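Long-range contact in Alpha/beta hydrolase fold protein (Nakamurella multipartita, PDB 4Y7D), which is probably a hydrolase of the alpha/beta hydrolase fold whose substrate is not established: residues 241-246 / 269-274. Residues are numbered along the deposited sequence; the frame is centred on the assembly and turned at random.
Sequences PTLVVS and ELVHLD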
loop_
_atom_site.group_PDB
_atom_site.type_symbol
_atom_site.label_atom_id
_atom_site.label_comp_id
_atom_site.label_asym_id
_atom_site.label_seq_id
_atom_site.Cartn_x
_atom_site.Cartn_y
_atom_site.Cartn_z
ATOM N N PRO A 241 13.427 -12.733 2.273
ATOM C CA PRO A 241 13.688 -12.359 0.892
ATOM C C PRO A 241 12.792 -11.205 0.545
ATOM O O PRO A 241 11.584 -11.223 0.898
ATOM C CB PRO A 241 13.260 -13.613 0.111
ATOM C CG PRO A 241 13.327 -14.712 1.058
ATOM C CD PRO A 241 12.941 -14.121 2.377
ATOM N N THR A 242 13.376 -10.135 -0.013
ATOM C CA THR A 242 12.726 -8.813 -0.059
ATOM C C THR A 242 12.961 -8.162 -1.385
ATOM O O THR A 242 14.112 -8.141 -1.874
ATOM C CB THR A 242 13.191 -7.880 1.093
ATOM O OG1 THR A 242 12.781 -8.386 2.371
ATOM C CG2 THR A 242 12.577 -6.487 0.958
ATOM N N LEU A 243 11.868 -7.671 -1.989
ATOM C CA LEU A 243 11.891 -6.917 -3.219
ATOM C C LEU A 243 11.379 -5.542 -2.855
ATOM O O LEU A 243 10.283 -5.426 -2.348
ATOM C CB LEU A 243 11.014 -7.578 -4.280
ATOM C CG LEU A 243 10.649 -6.800 -5.522
ATOM C CD1 LEU A 243 11.896 -6.432 -6.309
ATOM C CD2 LEU A 243 9.669 -7.625 -6.376
ATOM N N VAL A 244 12.175 -4.519 -3.155
ATOM C CA VAL A 244 11.846 -3.111 -2.918
ATOM C C VAL A 244 11.668 -2.455 -4.304
ATOM O O VAL A 244 12.538 -2.615 -5.154
ATOM C CB VAL A 244 12.979 -2.434 -2.179
ATOM C CG1 VAL A 244 12.584 -1.014 -1.815
ATOM C CG2 VAL A 244 13.349 -3.216 -0.913
ATOM N N VAL A 245 10.552 -1.775 -4.518
ATOM C CA VAL A 245 10.189 -1.210 -5.831
ATOM C C VAL A 245 9.965 0.285 -5.703
ATOM O O VAL A 245 9.127 0.713 -4.888
ATOM C CB VAL A 245 8.928 -1.860 -6.413
ATOM C CG1 VAL A 245 8.619 -1.313 -7.805
ATOM C CG2 VAL A 245 9.050 -3.370 -6.438
ATOM N N SER A 246 10.676 1.059 -6.545
ATOM C CA SER A 246 10.569 2.506 -6.553
ATOM C C SER A 246 10.445 3.075 -7.970
ATOM O O SER A 246 11.196 2.773 -8.857
ATOM C CB SER A 246 11.781 3.144 -5.856
ATOM O OG SER A 246 11.752 4.562 -5.942
ATOM N N GLU A 269 16.589 -6.950 -3.061
ATOM C CA GLU A 269 16.682 -6.492 -4.434
ATOM C C GLU A 269 15.910 -5.179 -4.569
ATOM O O GLU A 269 14.778 -5.085 -4.072
ATOM C CB GLU A 269 16.025 -7.488 -5.371
ATOM C CG GLU A 269 16.578 -8.882 -5.310
ATOM C CD GLU A 269 15.864 -9.784 -6.298
ATOM O OE1 GLU A 269 14.646 -9.590 -6.621
ATOM O OE2 GLU A 269 16.532 -10.694 -6.769
ATOM N N LEU A 270 16.502 -4.204 -5.237
ATOM C CA LEU A 270 15.864 -2.923 -5.509
ATOM C C LEU A 270 15.599 -2.812 -7.004
ATOM O O LEU A 270 16.505 -2.996 -7.818
ATOM C CB LEU A 270 16.796 -1.783 -5.075
ATOM C CG LEU A 270 16.307 -0.354 -5.269
ATOM C CD1 LEU A 270 14.971 -0.049 -4.595
ATOM C CD2 LEU A 270 17.422 0.533 -4.726
ATOM N N VAL A 271 14.351 -2.518 -7.363
ATOM C CA VAL A 271 13.949 -2.319 -8.745
ATOM C C VAL A 271 13.430 -0.883 -8.925
ATOM O O VAL A 271 12.453 -0.458 -8.272
ATOM C CB VAL A 271 12.861 -3.356 -9.140
ATOM C CG1 VAL A 271 12.245 -3.030 -10.467
ATOM C CG2 VAL A 271 13.449 -4.755 -9.125
ATOM N N HIS A 272 14.071 -0.150 -9.824
ATOM C CA HIS A 272 13.663 1.177 -10.219
ATOM C C HIS A 272 12.806 1.128 -11.498
ATOM O O HIS A 272 13.128 0.413 -12.451
ATOM C CB HIS A 272 14.898 2.037 -10.520
ATOM C CG HIS A 272 15.841 2.156 -9.385
ATOM N ND1 HIS A 272 15.614 2.987 -8.296
ATOM C CD2 HIS A 272 17.027 1.546 -9.150
ATOM C CE1 HIS A 272 16.624 2.883 -7.460
ATOM N NE2 HIS A 272 17.486 2.005 -7.949
ATOM N N LEU A 273 11.755 1.938 -11.537
ATOM C CA LEU A 273 10.938 2.089 -12.705
ATOM C C LEU A 273 11.131 3.554 -13.128
ATOM O O LEU A 273 10.697 4.477 -12.430
ATOM C CB LEU A 273 9.488 1.743 -12.363
ATOM C CG LEU A 273 9.210 0.242 -12.206
ATOM C CD1 LEU A 273 7.893 0.007 -11.537
ATOM C CD2 LEU A 273 9.279 -0.496 -13.551
ATOM N N ASP A 274 11.850 3.732 -14.225
ATOM C CA ASP A 274 12.230 5.028 -14.723
ATOM C C ASP A 274 10.979 5.834 -15.097
ATOM O O ASP A 274 10.135 5.369 -15.845
ATOM C CB ASP A 274 13.109 4.885 -15.954
ATOM C CG ASP A 274 14.568 4.544 -15.648
ATOM O OD1 ASP A 274 15.015 4.745 -14.501
ATOM O OD2 ASP A 274 15.279 4.184 -16.646
HETATM O O HOH W 1 13.810 5.023 -7.683
#
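V244 and S246 each turn both N-H and C=O toward strand 269-273: the two strands run parallel, their axes 21° apart and 4.8 Å at closest approach, and five N-H...O=C bonds zip them together. E269 N donates to T242 O; V244 N donates to E269 O and V244 O accepts from V271 N; S246 N donates to V271 O and S246 O accepts from L273 N, this last bond the most bent, with an N-H...O angle of 157°. CA-H groups add weaker contacts to four of these five carbonyls, H272 CA lying 3.2 Å from S246 O.

On one face of the sheet, with CG anti to the backbone N (chi1 166°), CD1 of L243 is carried over the strand gap to V271 CG2, 3.6 Å away. Further along this face V245 CG1 meets L273 CD1 at 4.0 Å. On the other face, V244 CG1 rests against L270 CD1 at 3.8 Å, and a water links S246 OG (2.7 Å) to ND1 of H272 (2.8 Å), sitting in the plane of the imidazole at its edge.

The pair closes a right-handed beta-alpha-beta crossover through helix 255-264, which packs on the V244, S246 and L270 face through S258, P255 and A262. Helix 288-299 covers the opposite face, V290 touching both V245 and V271. Strand 269-273 is the outermost strand at this end of the alpha/beta hydrolase sheet, while strand 242-247 continues inward, bonding through L243 and V245 to strand 124-130.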